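3-hydroxyisobutyrate dehydrogenase family protein (Geobacter sulfurreducens, PDB 3PDU) reduces succinic semialdehyde, probably to gamma-hydroxybutyrate, as an NADP-binding member of the beta-hydroxyacid dehydrogenase family. Local coordinates at residues 115-120 with 142-147; 58-63 with 90-95; 132-137 with 154-159. All blocks are in the same frame, centred on the assembly; numbering follows the deposited sequence. Where two conformers were deposited one is given.

In the fold
All three contacts belong to the NADP-binding domain and meet in one mixed sheet, and their chemistry changes with their place in it. Interaction 2 is the buried core, two parallel strands zipped by backbone bonds, with isoleucines on one face and a tyrosine on the other. Interaction 3 is also a parallel strand pair, but it lies at the far end of the sheet, where a bulge breaks the register and lysines reach a second subunit. Interaction 1 sets a helix against strand 115-122, combining a leucine core with a more exposed salt bridge. That strand ties the set together: it neighbours strand 90-93 of interaction 2 and strand 133-139 of interaction 3.

Interaction 1: residues 115-120 with 142-147; sequences RFLEAP and SLFTDA
R115 on strand 115-118 gives its guanidinium group to two residues of helix 142-146. NH1 donates to S142 OG at 2.8 Å. NH1 and NH2 then grip a single oxygen of D146 end-on, each lying 3.0 Å from OD2, in a salt bridge. Both acceptors lie close to the guanidinium plane, but the carboxylate is turned 69° against it. NH2 meets the anti lone pair of OD2, whereas NH1 arrives from above the carboxylate plane. A bend in the arginine chain at chi3 (-67°) directs the group to the helix. One face of the guanidinium carries L143 CB, which lies 4.0 Å from NH1 and toward the rim.

Farther along the strand, at L117, the contact becomes apolar. L143 CD2 rests on L117 CB at 3.8 Å, and L117 CD2 reaches 3.9 Å from F144 CA, beside the edge of the F144 ring.

The second shell positions these groups. D140 OD1 is hydrogen-bonded to both S142 OG and the backbone N of L143, holding the hydroxyl that serves R115. R115 NE bonds to G88 O, which helps fix the rotation of the guanidinium. F144 in turn meets H160 edge-to-face, and F151 of helix 148-154 packs against both L117 and F144.

The axes of strand segment 115-118 and helix segment 142-146 run 73° apart and approach to 8.4 Å. A short helix covering one face of the sheet, with leucines inside and a salt bridge toward solvent, is the layered alpha/beta packing of a Rossmann-type nucleotide-binding domain.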
loop_
_atom_site.group_PDB
_atom_site.type_symbol
_atom_site.label_atom_id
_atom_site.label_comp_id
_atom_site.label_asym_id
_atom_site.label_seq_id
_atom_site.Cartn_x
_atom_site.Cartn_y
_atom_site.Cartn_z
ATOM N N ARG A 115 4.672 -13.378 40.836
ATOM C CA ARG A 115 4.873 -12.014 40.345
ATOM C C ARG A 115 5.191 -12.062 38.863
ATOM O O ARG A 115 5.872 -12.990 38.411
ATOM C CB ARG A 115 6.006 -11.318 41.111
ATOM C CG ARG A 115 5.732 -11.141 42.606
ATOM C CD ARG A 115 6.931 -10.527 43.318
ATOM N NE ARG A 115 8.078 -11.432 43.328
ATOM C CZ ARG A 115 9.338 -11.041 43.485
ATOM N NH1 ARG A 115 9.622 -9.755 43.635
ATOM N NH2 ARG A 115 10.322 -11.937 43.487
ATOM N N PHE A 116 4.692 -11.078 38.113
ATOM C CA PHE A 116 4.865 -11.045 36.665
ATOM C C PHE A 116 5.507 -9.751 36.179
ATOM O O PHE A 116 5.171 -8.644 36.627
ATOM C CB PHE A 116 3.541 -11.250 35.906
ATOM C CG PHE A 116 3.704 -11.194 34.403
ATOM C CD1 PHE A 116 4.251 -12.271 33.714
ATOM C CD2 PHE A 116 3.343 -10.057 33.686
ATOM C CE1 PHE A 116 4.427 -12.222 32.333
ATOM C CE2 PHE A 116 3.500 -10.005 32.308
ATOM C CZ PHE A 116 4.049 -11.086 31.631
ATOM N N LEU A 117 6.428 -9.908 35.244
ATOM C CA LEU A 117 7.038 -8.780 34.557
ATOM C C LEU A 117 7.163 -9.150 33.094
ATOM O O LEU A 117 7.583 -10.265 32.778
ATOM C CB LEU A 117 8.442 -8.548 35.134
ATOM C CG LEU A 117 9.226 -7.329 34.662
ATOM C CD1 LEU A 117 8.649 -6.074 35.308
ATOM C CD2 LEU A 117 10.700 -7.491 35.040
ATOM N N GLU A 118 6.795 -8.246 32.188
ATOM C CA GLU A 118 7.090 -8.486 30.780
ATOM C C GLU A 118 8.401 -7.768 30.516
ATOM O O GLU A 118 8.664 -6.721 31.107
ATOM C CB GLU A 118 5.968 -7.966 29.868
ATOM C CG GLU A 118 5.816 -6.441 29.845
ATOM C CD GLU A 118 4.765 -5.959 28.852
ATOM O OE1 GLU A 118 4.187 -6.799 28.127
ATOM O OE2 GLU A 118 4.507 -4.736 28.798
ATOM N N ALA A 119 9.246 -8.335 29.669
ATOM C CA ALA A 119 10.510 -7.680 29.363
ATOM C C ALA A 119 11.023 -8.041 27.971
ATOM O O ALA A 119 12.103 -8.631 27.835
ATOM C CB ALA A 119 11.554 -8.004 30.431
ATOM N N PRO A 120 10.262 -7.670 26.928
ATOM C CA PRO A 120 10.739 -7.938 25.569
ATOM C C PRO A 120 12.013 -7.124 25.325
ATOM O O PRO A 120 12.287 -6.169 26.055
ATOM C CB PRO A 120 9.586 -7.443 24.680
ATOM C CG PRO A 120 8.855 -6.417 25.534
ATOM C CD PRO A 120 8.989 -6.916 26.947
ATOM N N SER A 142 9.072 -4.885 42.252
ATOM C CA SER A 142 9.927 -5.700 43.106
ATOM C C SER A 142 10.621 -6.793 42.290
ATOM O O SER A 142 11.784 -7.123 42.544
ATOM C CB SER A 142 9.143 -6.306 44.280
ATOM O OG SER A 142 8.283 -7.356 43.853
ATOM N N LEU A 143 9.923 -7.348 41.307
ATOM C CA LEU A 143 10.540 -8.374 40.458
ATOM C C LEU A 143 11.597 -7.763 39.527
ATOM O O LEU A 143 12.671 -8.338 39.321
ATOM C CB LEU A 143 9.487 -9.139 39.653
ATOM C CG LEU A 143 9.964 -10.237 38.682
ATOM C CD1 LEU A 143 10.887 -11.251 39.368
ATOM C CD2 LEU A 143 8.754 -10.950 38.056
ATOM N N PHE A 144 11.294 -6.598 38.967
ATOM C CA PHE A 144 12.282 -5.871 38.169
ATOM C C PHE A 144 13.575 -5.696 38.985
ATOM O O PHE A 144 14.679 -5.950 38.502
ATOM C CB PHE A 144 11.698 -4.509 37.752
ATOM C CG PHE A 144 12.631 -3.666 36.928
ATOM C CD1 PHE A 144 12.778 -3.897 35.566
ATOM C CD2 PHE A 144 13.359 -2.640 37.514
ATOM C CE1 PHE A 144 13.634 -3.108 34.796
ATOM C CE2 PHE A 144 14.224 -1.855 36.754
ATOM C CZ PHE A 144 14.360 -2.091 35.396
ATOM N N THR A 145 13.430 -5.272 40.233
ATOM C CA THR A 145 14.574 -5.047 41.107
ATOM C C THR A 145 15.330 -6.353 41.385
ATOM O O THR A 145 16.557 -6.404 41.246
ATOM C CB THR A 145 14.133 -4.387 42.437
ATOM O OG1 THR A 145 13.636 -3.073 42.160
ATOM C CG2 THR A 145 15.308 -4.274 43.399
ATOM N N ASP A 146 14.593 -7.394 41.769
ATOM C CA ASP A 146 15.167 -8.708 42.087
ATOM C C ASP A 146 15.953 -9.317 40.930
ATOM O O ASP A 146 16.911 -10.071 41.143
ATOM C CB ASP A 146 14.061 -9.695 42.509
ATOM C CG ASP A 146 13.541 -9.432 43.920
ATOM O OD1 ASP A 146 14.169 -8.640 44.656
ATOM O OD2 ASP A 146 12.507 -10.030 44.296
ATOM N N ALA A 147 15.537 -9.017 39.703
ATOM C CA ALA A 147 16.173 -9.614 38.526
ATOM C C ALA A 147 17.370 -8.792 38.033
ATOM O O ALA A 147 17.981 -9.124 37.015
ATOM C CB ALA A 147 15.147 -9.781 37.397
#

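Interaction 2: residues 58-63 with 90-95; sequences CDITIA and GYIDMS
Y91 leans toward the neighbouring strand, its OH coming within 3.1 Å of A63 CB, a short contact. With CG anti to the backbone N (chi1 -173°), the ring is directed to strand 60-63, meeting T61 O and A63 CB at an oblique slant. T61 CG2 packs beside the same ring, 4.1 Å from Y91 CD1.

The backbones form a regular parallel ladder in which I60, T61, I62 and A63 pair in order with G90, Y91, I92 and D93. Five backbone bonds close it: G90 N to D59 O, T61 N to G90 O, I92 N to T61 O, A63 N to I92 O and M94 N to A63 O. At its beginning a water donates to C58 O and G90 O and accepts from T61 OG1 at 2.7 Å, joining the two strands once more.

I60, I62 and I92 share the face away from Y91. I60 CG2 touches I92 CD1 at 3.7 Å, while I62 runs alongside I92, its CG1 against I92 CB. Farther on, M94, extended as far as SD (chi2 -174°), sets its sulfur 3.5 Å from I62 CG2. Helix 141-146 covers this face through L143, which packs on I60 and I92.

At the end of the strand, D93 OD1 takes two bonds from S95. The hydroxyl OG donates to its syn lone pair at 2.6 Å, and the backbone N arrives from above the carboxylate plane at 3.1 Å, making an Asx turn. S95 OG also bonds to L65 N, and the serine side chain lies about 4 Å from the bound NADP. Adjacent parallel strands joined through helix 68-76, with the cofactor at their C-terminal ends, form a beta-alpha-beta unit of the Rossmann-type fold.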
loop_
_atom_site.group_PDB
_atom_site.type_symbol
_atom_site.label_atom_id
_atom_site.label_comp_id
_atom_site.label_asym_id
_atom_site.label_seq_id
_atom_site.Cartn_x
_atom_site.Cartn_y
_atom_site.Cartn_z
ATOM N N CYS A 58 11.997 -22.641 40.794
ATOM C CA CYS A 58 12.906 -21.512 40.593
ATOM C C CYS A 58 12.336 -20.183 41.085
ATOM O O CYS A 58 11.160 -19.895 40.889
ATOM C CB CYS A 58 13.265 -21.396 39.119
ATOM S SG CYS A 58 14.158 -22.825 38.485
ATOM N N ASP A 59 13.178 -19.367 41.711
ATOM C CA ASP A 59 12.713 -18.084 42.246
ATOM C C ASP A 59 12.285 -17.132 41.140
ATOM O O ASP A 59 11.355 -16.349 41.312
ATOM C CB ASP A 59 13.799 -17.421 43.101
ATOM C CG ASP A 59 14.125 -18.227 44.333
ATOM O OD1 ASP A 59 13.199 -18.502 45.132
ATOM O OD2 ASP A 59 15.298 -18.604 44.491
ATOM N N ILE A 60 12.987 -17.186 40.013
ATOM C CA ILE A 60 12.681 -16.316 38.888
ATOM C C ILE A 60 12.836 -17.108 37.607
ATOM O O ILE A 60 13.914 -17.645 37.327
ATOM C CB ILE A 60 13.629 -15.093 38.824
ATOM C CG1 ILE A 60 13.519 -14.246 40.103
ATOM C CG2 ILE A 60 13.344 -14.253 37.577
ATOM C CD1 ILE A 60 14.408 -13.010 40.079
ATOM N N THR A 61 11.758 -17.198 36.841
ATOM C CA THR A 61 11.796 -17.910 35.576
ATOM C C THR A 61 11.574 -16.945 34.431
ATOM O O THR A 61 10.629 -16.148 34.439
ATOM C CB THR A 61 10.728 -19.005 35.511
ATOM O OG1 THR A 61 11.009 -19.994 36.510
ATOM C CG2 THR A 61 10.709 -19.659 34.113
ATOM N N ILE A 62 12.465 -17.024 33.453
ATOM C CA ILE A 62 12.401 -16.196 32.256
ATOM C C ILE A 62 11.920 -17.044 31.080
ATOM O O ILE A 62 12.260 -18.230 30.989
ATOM C CB ILE A 62 13.796 -15.651 31.945
ATOM C CG1 ILE A 62 14.222 -14.645 33.019
ATOM C CG2 ILE A 62 13.847 -15.017 30.568
ATOM C CD1 ILE A 62 15.668 -14.163 32.843
ATOM N N ALA A 63 11.112 -16.453 30.199
ATOM C CA ALA A 63 10.666 -17.148 28.993
ATOM C C ALA A 63 11.042 -16.361 27.730
ATOM O O ALA A 63 10.989 -15.136 27.702
ATOM C CB ALA A 63 9.148 -17.403 29.041
ATOM N N GLY A 90 8.711 -15.494 40.621
ATOM C CA GLY A 90 8.526 -14.577 39.508
ATOM C C GLY A 90 8.537 -15.220 38.133
ATOM O O GLY A 90 9.237 -16.207 37.892
ATOM N N TYR A 91 7.781 -14.632 37.216
ATOM C CA TYR A 91 7.789 -15.060 35.826
ATOM C C TYR A 91 8.046 -13.830 34.974
ATOM O O TYR A 91 7.317 -12.846 35.079
ATOM C CB TYR A 91 6.439 -15.700 35.463
ATOM C CG TYR A 91 6.408 -16.331 34.089
ATOM C CD1 TYR A 91 7.295 -17.336 33.756
ATOM C CD2 TYR A 91 5.484 -15.920 33.126
ATOM C CE1 TYR A 91 7.277 -17.925 32.508
ATOM C CE2 TYR A 91 5.455 -16.510 31.862
ATOM C CZ TYR A 91 6.361 -17.514 31.566
ATOM O OH TYR A 91 6.368 -18.121 30.328
ATOM N N ILE A 92 9.119 -13.857 34.186
ATOM C CA ILE A 92 9.486 -12.727 33.346
ATOM C C ILE A 92 9.412 -13.173 31.900
ATOM O O ILE A 92 10.260 -13.928 31.434
ATOM C CB ILE A 92 10.918 -12.222 33.646
ATOM C CG1 ILE A 92 11.041 -11.808 35.121
ATOM C CG2 ILE A 92 11.296 -11.073 32.716
ATOM C CD1 ILE A 92 12.425 -11.334 35.523
ATOM N N ASP A 93 8.385 -12.729 31.193
ATOM C CA ASP A 93 8.218 -13.156 29.810
ATOM C C ASP A 93 8.875 -12.140 28.900
ATOM O O ASP A 93 8.446 -10.986 28.810
ATOM C CB ASP A 93 6.730 -13.348 29.470
ATOM C CG ASP A 93 6.517 -14.176 28.194
ATOM O OD1 ASP A 93 7.497 -14.427 27.462
ATOM O OD2 ASP A 93 5.366 -14.574 27.924
ATOM N N MET A 94 9.943 -12.568 28.241
ATOM C CA MET A 94 10.718 -11.678 27.387
ATOM C C MET A 94 10.376 -11.876 25.912
ATOM O O MET A 94 10.987 -11.258 25.034
ATOM C CB MET A 94 12.212 -11.882 27.652
ATOM C CG MET A 94 12.557 -11.615 29.124
ATOM S SD MET A 94 14.325 -11.668 29.517
ATOM C CE MET A 94 14.848 -10.028 29.043
ATOM N N SER A 95 9.389 -12.737 25.652
ATOM C CA SER A 95 8.882 -12.978 24.299
ATOM C C SER A 95 8.264 -11.707 23.713
ATOM O O SER A 95 7.655 -10.919 24.443
ATOM C CB SER A 95 7.779 -14.049 24.341
ATOM O OG SER A 95 8.173 -15.207 25.051
HETATM O O HOH W 1 9.712 -19.053 38.692
#

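Interaction 3: residues 132-137 with 154-159; sequences TLIILA and LGKKCL
A beta bulge interrupts the parallel pairing of strand 133-137 with segment 154-159: L133 pairs with G155, but I134 already pairs with K157. At the irregular step L133 O accepts from K156 N at 2.8 Å, while G155 CA sits close by, 3.1 Å from the same oxygen. Regular bonds follow: I135 N to K157 O at 2.7 Å, L159 N to I135 O at 2.9 Å and A137 N to L159 O at 2.8 Å.

On the face shared by I134 and K157 the two side chains run alongside each other, I134 CG2 lying 4.1 Å from K157 CD. K156 leaves with CG between its backbone N and carbonyl carbon (chi1 65°), then extends straight, so that CD passes 3.5 Å from T132 O. A water donates to this carbonyl and holds K156 NZ weakly. Both lysine ends reach across the subunit boundary: K156 NZ bonds to A208 O of the second subunit, and K157 NZ forms a salt bridge with E204 of that subunit.

Helices 141-146 and 148-154 connect the two strands, a beta-alpha-beta crossover that adds the outermost strand, within this chain, to the sheet of the NADP-binding domain beside a subunit interface.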
loop_
_atom_site.group_PDB
_atom_site.type_symbol
_atom_site.label_atom_id
_atom_site.label_comp_id
_atom_site.label_asym_id
_atom_site.label_seq_id
_atom_site.Cartn_x
_atom_site.Cartn_y
_atom_site.Cartn_z
ATOM N N THR A 132 24.236 -7.601 25.203
ATOM C CA THR A 132 24.074 -6.171 24.983
ATOM C C THR A 132 22.655 -5.811 24.519
ATOM O O THR A 132 22.452 -4.844 23.789
ATOM C CB THR A 132 25.118 -5.652 24.003
ATOM O OG1 THR A 132 24.996 -6.350 22.750
ATOM C CG2 THR A 132 26.536 -5.888 24.582
ATOM N N LEU A 133 21.679 -6.593 24.965
ATOM C CA LEU A 133 20.268 -6.345 24.651
ATOM C C LEU A 133 19.775 -5.065 25.328
ATOM O O LEU A 133 20.332 -4.640 26.336
ATOM C CB LEU A 133 19.412 -7.516 25.144
ATOM C CG LEU A 133 19.686 -8.876 24.500
ATOM C CD1 LEU A 133 18.899 -9.987 25.227
ATOM C CD2 LEU A 133 19.342 -8.859 23.007
ATOM N N ILE A 134 18.727 -4.460 24.774
ATOM C CA ILE A 134 18.031 -3.370 25.448
ATOM C C ILE A 134 16.752 -3.981 25.996
ATOM O O ILE A 134 15.958 -4.539 25.248
ATOM C CB ILE A 134 17.689 -2.224 24.470
ATOM C CG1 ILE A 134 18.971 -1.664 23.833
ATOM C CG2 ILE A 134 16.894 -1.120 25.188
ATOM C CD1 ILE A 134 18.723 -0.814 22.603
ATOM N N ILE A 135 16.561 -3.904 27.304
ATOM C CA ILE A 135 15.444 -4.603 27.922
ATOM C C ILE A 135 14.317 -3.623 28.240
ATOM O O ILE A 135 14.534 -2.624 28.934
ATOM C CB ILE A 135 15.918 -5.368 29.179
ATOM C CG1 ILE A 135 16.919 -6.451 28.763
ATOM C CG2 ILE A 135 14.743 -5.978 29.923
ATOM C CD1 ILE A 135 17.655 -7.091 29.929
ATOM N N LEU A 136 13.127 -3.913 27.707
ATOM C CA LEU A 136 11.956 -3.028 27.811
ATOM C C LEU A 136 10.917 -3.580 28.787
ATOM O O LEU A 136 9.885 -4.119 28.386
ATOM C CB LEU A 136 11.314 -2.869 26.436
ATOM C CG LEU A 136 12.289 -2.424 25.337
ATOM C CD1 LEU A 136 11.648 -2.538 23.964
ATOM C CD2 LEU A 136 12.807 -1.002 25.589
ATOM N N ALA A 137 11.175 -3.422 30.071
ATOM C CA ALA A 137 10.359 -4.090 31.083
ATOM C C ALA A 137 9.131 -3.271 31.502
ATOM O O ALA A 137 9.114 -2.041 31.377
ATOM C CB ALA A 137 11.216 -4.414 32.289
ATOM N N LEU A 154 22.331 -10.053 30.802
ATOM C CA LEU A 154 21.616 -10.173 29.530
ATOM C C LEU A 154 21.678 -8.937 28.646
ATOM O O LEU A 154 21.666 -9.047 27.414
ATOM C CB LEU A 154 20.150 -10.514 29.784
ATOM C CG LEU A 154 19.841 -11.844 30.478
ATOM C CD1 LEU A 154 18.338 -11.958 30.664
ATOM C CD2 LEU A 154 20.363 -13.024 29.674
ATOM N N GLY A 155 21.727 -7.761 29.261
ATOM C CA GLY A 155 21.540 -6.530 28.517
ATOM C C GLY A 155 22.499 -5.430 28.900
ATOM O O GLY A 155 23.173 -5.525 29.927
ATOM N N LYS A 156 22.565 -4.389 28.073
ATOM C CA LYS A 156 23.386 -3.210 28.378
ATOM C C LYS A 156 22.518 -2.072 28.899
ATOM O O LYS A 156 23.023 -1.076 29.413
ATOM C CB LYS A 156 24.095 -2.722 27.117
ATOM C CG LYS A 156 23.118 -2.203 26.053
ATOM C CD LYS A 156 23.870 -1.762 24.807
ATOM C CE LYS A 156 22.942 -1.135 23.781
ATOM N NZ LYS A 156 23.690 -0.756 22.560
ATOM N N LYS A 157 21.210 -2.206 28.742
ATOM C CA LYS A 157 20.303 -1.116 29.094
ATOM C C LYS A 157 18.959 -1.709 29.485
ATOM O O LYS A 157 18.433 -2.596 28.805
ATOM C CB LYS A 157 20.152 -0.163 27.903
ATOM C CG LYS A 157 19.222 1.022 28.114
ATOM C CD LYS A 157 19.120 1.847 26.819
ATOM C CE LYS A 157 18.205 3.054 26.976
ATOM N NZ LYS A 157 18.787 4.057 27.918
ATOM N N CYS A 158 18.407 -1.241 30.591
ATOM C CA CYS A 158 17.150 -1.789 31.087
ATOM C C CYS A 158 16.225 -0.677 31.532
ATOM O O CYS A 158 16.572 0.115 32.391
ATOM C CB CYS A 158 17.407 -2.737 32.257
ATOM S SG CYS A 158 18.381 -4.180 31.823
ATOM N N LEU A 159 15.046 -0.609 30.924
ATOM C CA LEU A 159 14.067 0.400 31.300
ATOM C C LEU A 159 12.863 -0.274 31.930
ATOM O O LEU A 159 12.507 -1.386 31.548
ATOM C CB LEU A 159 13.612 1.190 30.075
ATOM C CG LEU A 159 14.689 1.975 29.335
ATOM C CD1 LEU A 159 14.108 2.553 28.068
ATOM C CD2 LEU A 159 15.252 3.069 30.235
HETATM O O HOH W 2 23.789 -3.802 21.311
#